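Local coordinates for MymaA.19257.a.B3 (Mycobacterium marinum, PDB 6Q10), which is of unknown function but, as the soluble domain of a secreted, membrane-associated Rv2700 ortholog carrying a LytR_C family region, may act at the mycobacterial cell envelope, at residues A[27-37]-A[54-65]; A[46-54]-A[112-121]. One frame throughout, in Å; residues are numbered along the deposited sequence.

Interaction 1 of 2, residues A[27-37]-A[54-65]; sequences LGETKVRVLNA and LGFTQPTAANDP
Val32 O takes the N-H of Thr60 at 3.1 Å and opens a run of parallel-strand hydrogen bonds. Four join strands 32-36 and 60-63, going on through Val34 N to Thr60 O (2.9 Å), Ala62 N to Val34 O, and Asn36 N to Ala62 O (2.8 Å); a fifth, Asp64 N to Asn36 O, continues the pattern one residue past the second strand. Before the strands, Leu27 O accepts two donors from opposite faces of its carbonyl plane, Thr57 N and the Thr30 hydroxyl (OG1 at 2.8 Å). Thr30 OG1 sits between its own backbone N and carbonyl carbon (chi1 61°), which turns it back to Leu27 O and to the edge of the Phe56 ring, near its plane (OG1 to CD2 3.5 Å). Where the chains splay, one water bridges Thr30 OG1, Val32 N and Thr57 O.

Apolar contact flanks these bonds. Leu27 CD2 lies over one face of Phe56, 3.9 Å from the ring centroid, a CH-pi contact, while Val32 and Val34 meet Pro59 CB. The Leu35 and Asp64 side chains cross at about a right angle, CB to CB 3.8 Å; the Asp64 carboxylate itself pairs with Arg79 and takes the N-H groups of Val66 and Tyr67. Gly55, with positive phi, leaves the helical conformation after helix 43-54 in a Schellman motif.

Backbone bonds thus fix the register of two beta-alpha-beta strands, while Val34 and Pro59 touch helix 43-54, Val32 helix 85-94, and Phe56 both.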
ATOM      1  N   LEU A  27      -6.877   9.507  -1.498  1.00 22.46           N
ATOM      2  CA  LEU A  27      -7.216   8.139  -1.881  1.00 22.65           C
ATOM      3  C   LEU A  27      -7.901   8.083  -3.251  1.00 22.31           C
ATOM      4  O   LEU A  27      -7.734   7.106  -3.990  1.00 24.60           O
ATOM      5  CB  LEU A  27      -8.122   7.510  -0.815  1.00 22.26           C
ATOM      6  CG  LEU A  27      -7.573   7.599   0.612  1.00 20.92           C
ATOM      7  CD1 LEU A  27      -8.527   6.871   1.548  1.00 24.32           C
ATOM      8  CD2 LEU A  27      -6.159   7.043   0.688  1.00 20.54           C
ATOM      9  N   GLY A  28      -8.671   9.107  -3.585  1.00 24.36           N
ATOM     10  CA  GLY A  28      -9.370   9.188  -4.845  1.00 27.76           C
ATOM     11  C   GLY A  28      -8.515   9.618  -6.005  1.00 24.39           C
ATOM     12  O   GLY A  28      -9.039   9.854  -7.108  1.00 30.22           O
ATOM     13  N   GLU A  29      -7.219   9.723  -5.784  1.00 23.56           N
ATOM     14  CA  GLU A  29      -6.258  10.120  -6.794  1.00 30.69           C
ATOM     15  C   GLU A  29      -5.181   9.060  -6.936  1.00 30.81           C
ATOM     16  O   GLU A  29      -4.034   9.371  -7.252  1.00 38.31           O
ATOM     17  CB  GLU A  29      -5.659  11.480  -6.444  1.00 29.59           C
ATOM     18  CG  GLU A  29      -6.682  12.575  -6.644  1.00 30.47           C
ATOM     19  CD  GLU A  29      -6.186  13.948  -6.242  1.00 28.87           C
ATOM     20  OE1 GLU A  29      -5.026  14.074  -5.785  1.00 32.28           O
ATOM     21  OE2 GLU A  29      -6.964  14.900  -6.335  1.00 31.47           O
ATOM     22  N   THR A  30      -5.542   7.806  -6.666  1.00 24.56           N
ATOM     23  CA  THR A  30      -4.592   6.706  -6.670  1.00 21.90           C
ATOM     24  C   THR A  30      -4.913   5.723  -7.786  1.00 27.09           C
ATOM     25  O   THR A  30      -6.034   5.662  -8.288  1.00 29.65           O
ATOM     26  CB  THR A  30      -4.573   5.941  -5.330  1.00 23.20           C
ATOM     27  OG1 THR A  30      -5.863   5.367  -5.073  1.00 25.37           O
ATOM     28  CG2 THR A  30      -4.150   6.842  -4.149  1.00 23.35           C
ATOM     29  N   LYS A  31      -3.903   4.937  -8.161  1.00 25.44           N
ATOM     30  CA  LYS A  31      -4.027   3.897  -9.186  1.00 21.99           C
ATOM     31  C   LYS A  31      -3.360   2.643  -8.616  1.00 21.53           C
ATOM     32  O   LYS A  31      -2.182   2.384  -8.880  1.00 26.38           O
ATOM     33  CB  LYS A  31      -3.390   4.343 -10.477  1.00 26.63           C
ATOM     34  N   VAL A  32      -4.110   1.848  -7.859  1.00 22.21           N
ATOM     35  CA  VAL A  32      -3.582   0.677  -7.155  1.00 19.38           C
ATOM     36  C   VAL A  32      -4.030  -0.618  -7.820  1.00 18.36           C
ATOM     37  O   VAL A  32      -5.194  -0.768  -8.208  1.00 22.06           O
ATOM     38  CB  VAL A  32      -4.030   0.695  -5.673  1.00 19.07           C
ATOM     39  CG1 VAL A  32      -3.587  -0.550  -4.929  1.00 22.55           C
ATOM     40  CG2 VAL A  32      -3.456   1.908  -4.973  1.00 22.33           C
ATOM     41  N   ARG A  33      -3.094  -1.559  -7.938  1.00 18.33           N
ATOM     42  CA  ARG A  33      -3.346  -2.919  -8.388  1.00 18.04           C
ATOM     43  C   ARG A  33      -3.027  -3.830  -7.222  1.00 19.96           C
ATOM     44  O   ARG A  33      -1.940  -3.735  -6.667  1.00 24.05           O
ATOM     45  CB  ARG A  33      -2.455  -3.309  -9.565  1.00 24.75           C
ATOM     46  CG  ARG A  33      -2.506  -2.419 -10.754  1.00 28.73           C
ATOM     47  CD  ARG A  33      -1.756  -3.133 -11.894  1.00 42.27           C
ATOM     48  NE  ARG A  33      -1.567  -2.275 -13.063  1.00 55.00           N
ATOM     49  CZ  ARG A  33      -0.516  -1.476 -13.246  1.00 61.69           C
ATOM     50  NH1 ARG A  33       0.451  -1.422 -12.335  1.00 63.87           N
ATOM     51  NH2 ARG A  33      -0.431  -0.722 -14.333  1.00 49.32           N
ATOM     52  N   VAL A  34      -3.960  -4.712  -6.856  1.00 18.26           N
ATOM     53  CA  VAL A  34      -3.715  -5.715  -5.814  1.00 17.12           C
ATOM     54  C   VAL A  34      -3.351  -7.018  -6.511  1.00 20.54           C
ATOM     55  O   VAL A  34      -4.096  -7.495  -7.370  1.00 21.32           O
ATOM     56  CB  VAL A  34      -4.936  -5.897  -4.907  1.00 19.72           C
ATOM     57  CG1 VAL A  34      -4.583  -6.869  -3.764  1.00 19.52           C
ATOM     58  CG2 VAL A  34      -5.380  -4.542  -4.353  1.00 20.56           C
ATOM     59  N   LEU A  35      -2.182  -7.560  -6.186  1.00 17.83           N
ATOM     60  CA  LEU A  35      -1.645  -8.749  -6.849  1.00 19.76           C
ATOM     61  C   LEU A  35      -1.522  -9.866  -5.824  1.00 20.19           C
ATOM     62  O   LEU A  35      -0.907  -9.686  -4.775  1.00 21.36           O
ATOM     63  CB  LEU A  35      -0.278  -8.464  -7.508  1.00 20.43           C
ATOM     64  CG  LEU A  35      -0.287  -7.325  -8.547  1.00 20.52           C
ATOM     65  CD1 LEU A  35       1.088  -7.090  -9.105  1.00 24.14           C
ATOM     66  CD2 LEU A  35      -1.274  -7.635  -9.684  1.00 22.95           C
ATOM     67  N   ASN A  36      -2.096 -11.013  -6.149  1.00 19.74           N
ATOM     68  CA  ASN A  36      -2.065 -12.186  -5.278  0.55 21.14           C
ATOM     69  C   ASN A  36      -0.734 -12.909  -5.440  1.00 21.91           C
ATOM     70  O   ASN A  36      -0.443 -13.445  -6.514  1.00 22.57           O
ATOM     71  CB  ASN A  36      -3.227 -13.117  -5.642  0.55 22.06           C
ATOM     72  CG  ASN A  36      -3.291 -14.365  -4.773  0.55 26.74           C
ATOM     73  OD1 ASN A  36      -2.276 -15.014  -4.503  0.55 25.29           O
ATOM     74  ND2 ASN A  36      -4.501 -14.703  -4.327  0.55 26.68           N
ATOM     75  N   ALA A  37       0.058 -12.952  -4.376  1.00 21.83           N
ATOM     76  CA  ALA A  37       1.216 -13.830  -4.295  1.00 23.26           C
ATOM     77  C   ALA A  37       1.103 -14.693  -3.050  1.00 23.42           C
ATOM     78  O   ALA A  37       2.115 -15.130  -2.500  1.00 26.34           O
ATOM     79  CB  ALA A  37       2.522 -13.037  -4.298  1.00 23.43           C
ATOM     80  N   LEU A  54     -12.586   1.961   1.624  1.00 29.48           N
ATOM     81  CA  LEU A  54     -11.894   3.023   2.349  1.00 28.25           C
ATOM     82  C   LEU A  54     -11.811   4.320   1.565  1.00 30.02           C
ATOM     83  O   LEU A  54     -11.448   5.354   2.133  1.00 30.76           O
ATOM     84  CB  LEU A  54     -10.466   2.594   2.712  1.00 27.05           C
ATOM     85  CG  LEU A  54     -10.320   1.438   3.688  1.00 27.23           C
ATOM     86  CD1 LEU A  54      -8.875   1.042   3.672  1.00 28.82           C
ATOM     87  CD2 LEU A  54     -10.779   1.835   5.088  1.00 26.61           C
ATOM     88  N   GLY A  55     -12.108   4.298   0.275  1.00 28.87           N
ATOM     89  CA  GLY A  55     -12.039   5.503  -0.516  1.00 29.99           C
ATOM     90  C   GLY A  55     -10.997   5.496  -1.608  1.00 28.84           C
ATOM     91  O   GLY A  55     -10.907   6.493  -2.332  1.00 29.67           O
ATOM     92  N   PHE A  56     -10.201   4.428  -1.753  1.00 24.17           N
ATOM     93  CA  PHE A  56      -9.264   4.339  -2.873  1.00 21.27           C
ATOM     94  C   PHE A  56     -10.050   4.174  -4.163  1.00 26.22           C
ATOM     95  O   PHE A  56     -11.010   3.415  -4.209  1.00 29.45           O
ATOM     96  CB  PHE A  56      -8.315   3.148  -2.724  1.00 19.43           C
ATOM     97  CG  PHE A  56      -7.254   3.315  -1.655  1.00 21.33           C
ATOM     98  CD1 PHE A  56      -7.562   3.093  -0.310  1.00 22.16           C
ATOM     99  CD2 PHE A  56      -5.941   3.636  -2.001  1.00 20.57           C
ATOM    100  CE1 PHE A  56      -6.562   3.228   0.669  1.00 18.85           C
ATOM    101  CE2 PHE A  56      -4.959   3.767  -1.004  1.00 21.12           C
ATOM    102  CZ  PHE A  56      -5.275   3.542   0.306  1.00 21.20           C
ATOM    103  N   THR A  57      -9.644   4.891  -5.208  1.00 26.47           N
ATOM    104  CA  THR A  57     -10.190   4.629  -6.532  1.00 27.41           C
ATOM    105  C   THR A  57     -10.117   3.140  -6.798  1.00 31.66           C
ATOM    106  O   THR A  57      -9.107   2.509  -6.494  1.00 32.61           O
ATOM    107  CB  THR A  57      -9.404   5.403  -7.578  1.00 32.27           C
ATOM    108  OG1 THR A  57      -9.477   6.793  -7.245  1.00 34.82           O
ATOM    109  CG2 THR A  57     -10.003   5.180  -8.954  1.00 38.42           C
ATOM    110  N   GLN A  58     -11.209   2.579  -7.325  1.00 30.74           N
ATOM    111  CA  GLN A  58     -11.351   1.131  -7.418  0.53 30.80           C
ATOM    112  C   GLN A  58     -10.057   0.446  -7.847  1.00 27.84           C
ATOM    113  O   GLN A  58      -9.624   0.603  -8.996  1.00 31.80           O
ATOM    114  CB  GLN A  58     -12.461   0.761  -8.395  0.53 35.00           C
ATOM    115  CG  GLN A  58     -12.473  -0.719  -8.780  0.53 35.82           C
ATOM    116  CD  GLN A  58     -13.139  -1.598  -7.740  0.53 38.52           C
ATOM    117  OE1 GLN A  58     -14.363  -1.739  -7.736  0.53 48.52           O
ATOM    118  NE2 GLN A  58     -12.341  -2.213  -6.870  0.53 32.68           N
ATOM    119  N   PRO A  59      -9.430  -0.324  -6.974  1.00 25.37           N
ATOM    120  CA  PRO A  59      -8.205  -1.017  -7.371  1.00 22.06           C
ATOM    121  C   PRO A  59      -8.524  -2.214  -8.240  1.00 23.91           C
ATOM    122  O   PRO A  59      -9.640  -2.734  -8.257  1.00 29.29           O
ATOM    123  CB  PRO A  59      -7.586  -1.458  -6.037  1.00 23.39           C
ATOM    124  CG  PRO A  59      -8.152  -0.554  -5.058  1.00 28.94           C
ATOM    125  CD  PRO A  59      -9.559  -0.304  -5.503  1.00 27.55           C
ATOM    126  N   THR A  60      -7.514  -2.649  -8.975  1.00 25.77           N
ATOM    127  CA  THR A  60      -7.648  -3.852  -9.785  1.00 23.10           C
ATOM    128  C   THR A  60      -7.195  -5.056  -8.950  1.00 25.59           C
ATOM    129  O   THR A  60      -6.625  -4.907  -7.857  1.00 26.10           O
ATOM    130  CB  THR A  60      -6.834  -3.714 -11.069  1.00 31.37           C
ATOM    131  OG1 THR A  60      -5.445  -3.823 -10.768  1.00 33.76           O
ATOM    132  CG2 THR A  60      -7.087  -2.384 -11.728  1.00 41.49           C
ATOM    133  N   ALA A  61      -7.507  -6.261  -9.422  1.00 24.05           N
ATOM    134  CA  ALA A  61      -7.078  -7.450  -8.677  1.00 20.34           C
ATOM    135  C   ALA A  61      -6.680  -8.554  -9.636  1.00 26.29           C
ATOM    136  O   ALA A  61      -7.469  -8.939 -10.516  1.00 30.10           O
ATOM    137  CB  ALA A  61      -8.177  -7.976  -7.750  1.00 24.08           C
ATOM    138  N   ALA A  62      -5.484  -9.099  -9.431  1.00 21.63           N
ATOM    139  CA  ALA A  62      -4.980 -10.129 -10.338  1.00 23.05           C
ATOM    140  C   ALA A  62      -3.938 -10.972  -9.616  1.00 22.75           C
ATOM    141  O   ALA A  62      -3.685 -10.802  -8.420  1.00 22.48           O
ATOM    142  CB  ALA A  62      -4.386  -9.494 -11.593  1.00 31.43           C
ATOM    143  N   ASN A  63      -3.316 -11.888 -10.354  1.00 24.27           N
ATOM    144  CA  ASN A  63      -2.202 -12.654  -9.803  1.00 23.63           C
ATOM    145  C   ASN A  63      -0.878 -11.923 -10.033  1.00 26.16           C
ATOM    146  O   ASN A  63      -0.690 -11.221 -11.028  1.00 23.98           O
ATOM    147  CB  ASN A  63      -2.127 -14.039 -10.435  1.00 24.06           C
ATOM    148  CG  ASN A  63      -3.194 -15.007  -9.905  1.00 27.53           C
ATOM    149  OD1 ASN A  63      -3.841 -14.737  -8.910  1.00 27.10           O
ATOM    150  ND2 ASN A  63      -3.343 -16.162 -10.574  1.00 33.14           N
ATOM    151  N   ASP A  64       0.058 -12.094  -9.104  1.00 26.95           N
ATOM    152  CA  ASP A  64       1.385 -11.492  -9.274  1.00 21.42           C
ATOM    153  C   ASP A  64       2.252 -12.311 -10.230  1.00 26.22           C
ATOM    154  O   ASP A  64       2.503 -13.491  -9.963  1.00 29.66           O
ATOM    155  CB  ASP A  64       2.097 -11.404  -7.931  1.00 23.35           C
ATOM    156  CG  ASP A  64       3.507 -10.882  -8.068  1.00 29.50           C
ATOM    157  OD1 ASP A  64       3.766 -10.127  -9.028  1.00 25.80           O
ATOM    158  OD2 ASP A  64       4.354 -11.229  -7.218  1.00 29.31           O
ATOM    159  N   PRO A  65       2.729 -11.738 -11.344  1.00 29.80           N
ATOM    160  CA  PRO A  65       3.604 -12.514 -12.233  1.00 35.56           C
ATOM    161  C   PRO A  65       5.021 -12.698 -11.712  1.00 32.71           C
ATOM    162  O   PRO A  65       5.707 -13.626 -12.185  1.00 37.50           O
ATOM    163  CB  PRO A  65       3.589 -11.708 -13.542  1.00 37.34           C
ATOM    164  CG  PRO A  65       3.228 -10.332 -13.164  1.00 37.98           C
ATOM    165  CD  PRO A  65       2.448 -10.382 -11.853  1.00 34.34           C
TER
HETATM  166  O   HOH W   1      -6.539   2.938  -6.401  1.00 23.84           O
HETATM  167  O   HOH W   2      -7.847   7.614  -9.205  1.00 36.22           O
HETATM  168  O   HOH W   3       0.824 -15.318  -8.710  1.00 47.90           O

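Interaction 2 of 2, residues A[46-54]-A[112-121]; sequences DVAGALKDL and LVLGTDFTTL
Val47 presents both methyls of its side chain to the segment 112-121. CG1 is anti to the backbone N (chi1 169°) and reaches Leu112 CD2 at 3.9 Å and Leu121 CD2 at 4.0 Å; CG2 meets Leu114 CD1 at 3.7 Å and approaches the Phe118 ring obliquely, 3.6 Å from CE1. One branched residue therefore touches both strand leucines and the loop that follows.

Leu121 comes back to the helix from that loop. Its CD1 methyl sits among Ala50 CB (3.7 Å), Leu51 CD2 (3.8 Å) and Leu54 CD1; the Leu121 side chain crosses that of Leu51 at about a right angle and runs past that of Leu54 in the opposite direction. Leu51 CD1 adds a looser contact with Leu112 CD2.

Within 112-121, Leu114 CD2 lies over the centre of one Phe118 face and Leu121 CD2 at its edge in the ring plane, so the ring packs against a strand leucine and the leucine at the end of the segment. A type I turn from Gly115 to Phe118 makes the reversal, closed by Phe118 N to Gly115 O. No hydrogen bond joins the two segments.

Helix 43-54 thus packs on strand 110-114 and its following loop, with Val34 of the adjoining strand 32-36 touching Val47, Leu51 and Leu114; from helix 85-94, Val91 meets Leu112, and Val94 meets Leu51, Leu54 and Leu121.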
ATOM      1  N   ASP A  46     -10.678  -9.524  -2.627  1.00 26.87           N
ATOM      2  CA  ASP A  46     -11.186  -9.102  -1.323  1.00 26.71           C
ATOM      3  C   ASP A  46     -10.499  -7.826  -0.872  1.00 23.91           C
ATOM      4  O   ASP A  46     -11.159  -6.886  -0.405  1.00 29.93           O
ATOM      5  CB  ASP A  46     -10.974 -10.197  -0.275  1.00 28.99           C
ATOM      6  CG  ASP A  46     -11.796 -11.424  -0.542  1.00 41.96           C
ATOM      7  OD1 ASP A  46     -12.839 -11.297  -1.219  1.00 47.54           O
ATOM      8  OD2 ASP A  46     -11.398 -12.508  -0.062  1.00 46.69           O
ATOM      9  N   VAL A  47      -9.170  -7.769  -1.008  1.00 24.75           N
ATOM     10  CA  VAL A  47      -8.435  -6.601  -0.525  1.00 23.14           C
ATOM     11  C   VAL A  47      -8.709  -5.393  -1.415  1.00 22.58           C
ATOM     12  O   VAL A  47      -8.865  -4.268  -0.922  1.00 23.33           O
ATOM     13  CB  VAL A  47      -6.928  -6.916  -0.413  1.00 21.58           C
ATOM     14  CG1 VAL A  47      -6.098  -5.639  -0.164  1.00 23.74           C
ATOM     15  CG2 VAL A  47      -6.704  -7.921   0.699  1.00 23.11           C
ATOM     16  N   ALA A  48      -8.782  -5.603  -2.736  1.00 23.98           N
ATOM     17  CA  ALA A  48      -9.152  -4.504  -3.633  1.00 24.54           C
ATOM     18  C   ALA A  48     -10.510  -3.915  -3.249  1.00 24.75           C
ATOM     19  O   ALA A  48     -10.696  -2.681  -3.253  1.00 25.78           O
ATOM     20  CB  ALA A  48      -9.166  -4.994  -5.088  1.00 24.74           C
ATOM     21  N   GLY A  49     -11.471  -4.773  -2.903  1.00 24.07           N
ATOM     22  CA  GLY A  49     -12.767  -4.279  -2.444  1.00 27.77           C
ATOM     23  C   GLY A  49     -12.661  -3.528  -1.132  1.00 31.22           C
ATOM     24  O   GLY A  49     -13.311  -2.494  -0.943  1.00 32.11           O
ATOM     25  N   ALA A  50     -11.824  -4.024  -0.209  1.00 26.35           N
ATOM     26  CA  ALA A  50     -11.654  -3.336   1.073  1.00 27.72           C
ATOM     27  C   ALA A  50     -11.024  -1.960   0.886  1.00 24.99           C
ATOM     28  O   ALA A  50     -11.412  -0.996   1.567  1.00 27.77           O
ATOM     29  CB  ALA A  50     -10.802  -4.186   2.017  1.00 27.22           C
ATOM     30  N   LEU A  51     -10.060  -1.852  -0.031  1.00 22.77           N
ATOM     31  CA  LEU A  51      -9.465  -0.554  -0.373  1.00 22.50           C
ATOM     32  C   LEU A  51     -10.501   0.387  -0.980  1.00 26.25           C
ATOM     33  O   LEU A  51     -10.561   1.575  -0.636  1.00 24.47           O
ATOM     34  CB  LEU A  51      -8.304  -0.751  -1.348  1.00 21.11           C
ATOM     35  CG  LEU A  51      -7.055  -1.407  -0.757  1.00 19.14           C
ATOM     36  CD1 LEU A  51      -6.118  -1.691  -1.896  1.00 21.59           C
ATOM     37  CD2 LEU A  51      -6.361  -0.441   0.244  1.00 20.46           C
ATOM     38  N   LYS A  52     -11.303  -0.118  -1.918  1.00 23.80           N
ATOM     39  CA  LYS A  52     -12.373   0.709  -2.475  1.00 26.81           C
ATOM     40  C   LYS A  52     -13.286   1.233  -1.374  1.00 30.19           C
ATOM     41  O   LYS A  52     -13.658   2.414  -1.374  1.00 29.49           O
ATOM     42  CB  LYS A  52     -13.173  -0.095  -3.505  1.00 28.41           C
ATOM     43  CG  LYS A  52     -14.147   0.776  -4.297  1.00 28.85           C
ATOM     44  CD  LYS A  52     -14.922  -0.042  -5.308  1.00 39.86           C
ATOM     45  CE  LYS A  52     -15.923   0.817  -6.066  1.00 50.00           C
ATOM     46  NZ  LYS A  52     -16.329   0.134  -7.326  1.00 47.69           N
ATOM     47  N   ASP A  53     -13.633   0.379  -0.408  1.00 31.15           N
ATOM     48  CA  ASP A  53     -14.526   0.804   0.666  1.00 32.02           C
ATOM     49  C   ASP A  53     -13.921   1.920   1.509  1.00 32.09           C
ATOM     50  O   ASP A  53     -14.668   2.738   2.069  1.00 33.07           O
ATOM     51  CB  ASP A  53     -14.876  -0.386   1.559  1.00 40.19           C
ATOM     52  CG  ASP A  53     -15.760  -1.389   0.863  1.00 44.84           C
ATOM     53  OD1 ASP A  53     -16.355  -1.020  -0.170  1.00 43.94           O
ATOM     54  OD2 ASP A  53     -15.877  -2.528   1.359  1.00 45.45           O
ATOM     55  N   LEU A  54     -12.586   1.961   1.624  1.00 29.48           N
ATOM     56  CA  LEU A  54     -11.894   3.023   2.349  1.00 28.25           C
ATOM     57  C   LEU A  54     -11.811   4.320   1.565  1.00 30.02           C
ATOM     58  O   LEU A  54     -11.448   5.354   2.133  1.00 30.76           O
ATOM     59  CB  LEU A  54     -10.466   2.594   2.712  1.00 27.05           C
ATOM     60  CG  LEU A  54     -10.320   1.438   3.688  1.00 27.23           C
ATOM     61  CD1 LEU A  54      -8.875   1.042   3.672  1.00 28.82           C
ATOM     62  CD2 LEU A  54     -10.779   1.835   5.088  1.00 26.61           C
ATOM     63  N   LEU A 112       0.095  -3.403  -4.782  1.00 18.74           N
ATOM     64  CA  LEU A 112       0.074  -3.986  -3.444  1.00 16.50           C
ATOM     65  C   LEU A 112       0.077  -5.495  -3.640  1.00 16.85           C
ATOM     66  O   LEU A 112      -0.876  -6.054  -4.190  1.00 19.51           O
ATOM     67  CB  LEU A 112      -1.158  -3.538  -2.661  1.00 18.01           C
ATOM     68  CG  LEU A 112      -1.355  -4.293  -1.353  1.00 16.98           C
ATOM     69  CD1 LEU A 112      -0.168  -4.102  -0.386  1.00 19.31           C
ATOM     70  CD2 LEU A 112      -2.676  -3.794  -0.734  1.00 20.60           C
ATOM     71  N   VAL A 113       1.192  -6.140  -3.279  1.00 17.87           N
ATOM     72  CA  VAL A 113       1.402  -7.559  -3.520  1.00 19.16           C
ATOM     73  C   VAL A 113       1.176  -8.300  -2.213  1.00 19.32           C
ATOM     74  O   VAL A 113       1.880  -8.046  -1.229  1.00 22.63           O
ATOM     75  CB  VAL A 113       2.813  -7.824  -4.058  1.00 20.35           C
ATOM     76  CG1 VAL A 113       2.927  -9.304  -4.497  1.00 22.59           C
ATOM     77  CG2 VAL A 113       3.085  -6.883  -5.235  1.00 23.34           C
ATOM     78  N   LEU A 114       0.187  -9.180  -2.187  1.00 18.45           N
ATOM     79  CA  LEU A 114      -0.179  -9.897  -0.967  1.00 18.37           C
ATOM     80  C   LEU A 114       0.679 -11.139  -0.855  1.00 19.59           C
ATOM     81  O   LEU A 114       0.639 -12.004  -1.731  1.00 22.08           O
ATOM     82  CB  LEU A 114      -1.647 -10.300  -0.990  1.00 22.41           C
ATOM     83  CG  LEU A 114      -2.523  -9.078  -1.294  1.00 21.54           C
ATOM     84  CD1 LEU A 114      -3.969  -9.583  -1.249  1.00 22.02           C
ATOM     85  CD2 LEU A 114      -2.297  -7.924  -0.335  1.00 22.46           C
ATOM     86  N   GLY A 115       1.431 -11.245   0.243  1.00 21.30           N
ATOM     87  CA  GLY A 115       2.170 -12.449   0.519  1.00 24.71           C
ATOM     88  C   GLY A 115       1.356 -13.460   1.322  1.00 21.94           C
ATOM     89  O   GLY A 115       0.209 -13.230   1.712  1.00 24.29           O
ATOM     90  N   THR A 116       1.983 -14.613   1.555  1.00 22.35           N
ATOM     91  CA  THR A 116       1.287 -15.723   2.212  1.00 27.56           C
ATOM     92  C   THR A 116       0.780 -15.335   3.585  1.00 28.35           C
ATOM     93  O   THR A 116      -0.201 -15.910   4.072  1.00 32.49           O
ATOM     94  CB  THR A 116       2.205 -16.937   2.347  1.00 32.59           C
ATOM     95  OG1 THR A 116       3.366 -16.571   3.111  1.00 29.96           O
ATOM     96  CG2 THR A 116       2.622 -17.444   0.990  1.00 30.71           C
ATOM     97  N   ASP A 117       1.434 -14.367   4.223  1.00 26.45           N
ATOM     98  CA  ASP A 117       1.134 -13.999   5.597  1.00 31.72           C
ATOM     99  C   ASP A 117       0.116 -12.875   5.722  1.00 31.01           C
ATOM    100  O   ASP A 117      -0.326 -12.585   6.840  1.00 33.79           O
ATOM    101  CB  ASP A 117       2.406 -13.563   6.298  1.00 30.58           C
ATOM    102  CG  ASP A 117       3.488 -14.625   6.259  1.00 34.14           C
ATOM    103  OD1 ASP A 117       3.211 -15.796   5.881  1.00 38.17           O
ATOM    104  OD2 ASP A 117       4.632 -14.296   6.619  1.00 34.51           O
ATOM    105  N   PHE A 118      -0.224 -12.209   4.626  1.00 25.97           N
ATOM    106  CA  PHE A 118      -1.220 -11.153   4.686  1.00 27.40           C
ATOM    107  C   PHE A 118      -2.547 -11.704   5.190  1.00 30.83           C
ATOM    108  O   PHE A 118      -2.988 -12.780   4.772  1.00 30.51           O
ATOM    109  CB  PHE A 118      -1.417 -10.526   3.305  1.00 23.70           C
ATOM    110  CG  PHE A 118      -2.174  -9.241   3.347  1.00 25.49           C
ATOM    111  CD1 PHE A 118      -3.557  -9.238   3.267  1.00 30.62           C
ATOM    112  CD2 PHE A 118      -1.498  -8.042   3.493  1.00 26.18           C
ATOM    113  CE1 PHE A 118      -4.255  -8.040   3.326  1.00 31.19           C
ATOM    114  CE2 PHE A 118      -2.198  -6.842   3.549  1.00 30.08           C
ATOM    115  CZ  PHE A 118      -3.584  -6.864   3.463  1.00 28.75           C
ATOM    116  N   THR A 119      -3.203 -10.948   6.082  1.00 31.19           N
ATOM    117  CA  THR A 119      -4.555 -11.303   6.510  1.00 32.82           C
ATOM    118  C   THR A 119      -5.533 -10.208   6.108  1.00 29.80           C
ATOM    119  O   THR A 119      -6.280 -10.388   5.142  1.00 37.78           O
ATOM    120  CB  THR A 119      -4.615 -11.590   8.013  1.00 39.13           C
ATOM    121  OG1 THR A 119      -4.021 -10.504   8.737  1.00 37.90           O
ATOM    122  CG2 THR A 119      -3.911 -12.906   8.356  1.00 40.70           C
ATOM    123  N   THR A 120      -5.516  -9.055   6.781  1.00 31.81           N
ATOM    124  CA  THR A 120      -6.433  -7.966   6.508  1.00 27.97           C
ATOM    125  C   THR A 120      -5.670  -6.642   6.473  1.00 25.47           C
ATOM    126  O   THR A 120      -4.534  -6.539   6.947  1.00 29.74           O
ATOM    127  CB  THR A 120      -7.535  -7.881   7.580  1.00 38.95           C
ATOM    128  OG1 THR A 120      -6.932  -7.577   8.840  1.00 45.07           O
ATOM    129  CG2 THR A 120      -8.283  -9.197   7.704  1.00 45.53           C
ATOM    130  N   LEU A 121      -6.294  -5.633   5.871  1.00 24.42           N
ATOM    131  CA  LEU A 121      -5.771  -4.278   5.986  1.00 21.69           C
ATOM    132  C   LEU A 121      -5.743  -3.843   7.452  1.00 24.16           C
ATOM    133  O   LEU A 121      -6.561  -4.274   8.276  1.00 28.59           O
ATOM    134  CB  LEU A 121      -6.630  -3.299   5.185  1.00 25.51           C
ATOM    135  CG  LEU A 121      -6.705  -3.531   3.675  1.00 25.25           C
ATOM    136  CD1 LEU A 121      -7.648  -2.505   3.109  1.00 27.16           C
ATOM    137  CD2 LEU A 121      -5.319  -3.388   3.091  1.00 24.79           C
TER

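Interactions 1 and 2 share the beta-alpha-beta unit of strand 32-36, helix 43-54 and strand 60-63. Interaction 1 pairs its two strands at one edge of the mixed sheet and is only partly buried, with backbone hydrogen bonds and waters prominent; interaction 2 is buried and wholly apolar, seating the connecting helix against strand 110-114 and its loop. They meet along strand 32-36, which lies between 110-114 and 60-63, and Arg33 O is probably bonded to Leu112 N. Leu54 belongs to both, and Gln58 OE1 probably bonds Lys52 NZ where the helix leads into the second strand. One contact sets strand register, the other packs helix on sheet.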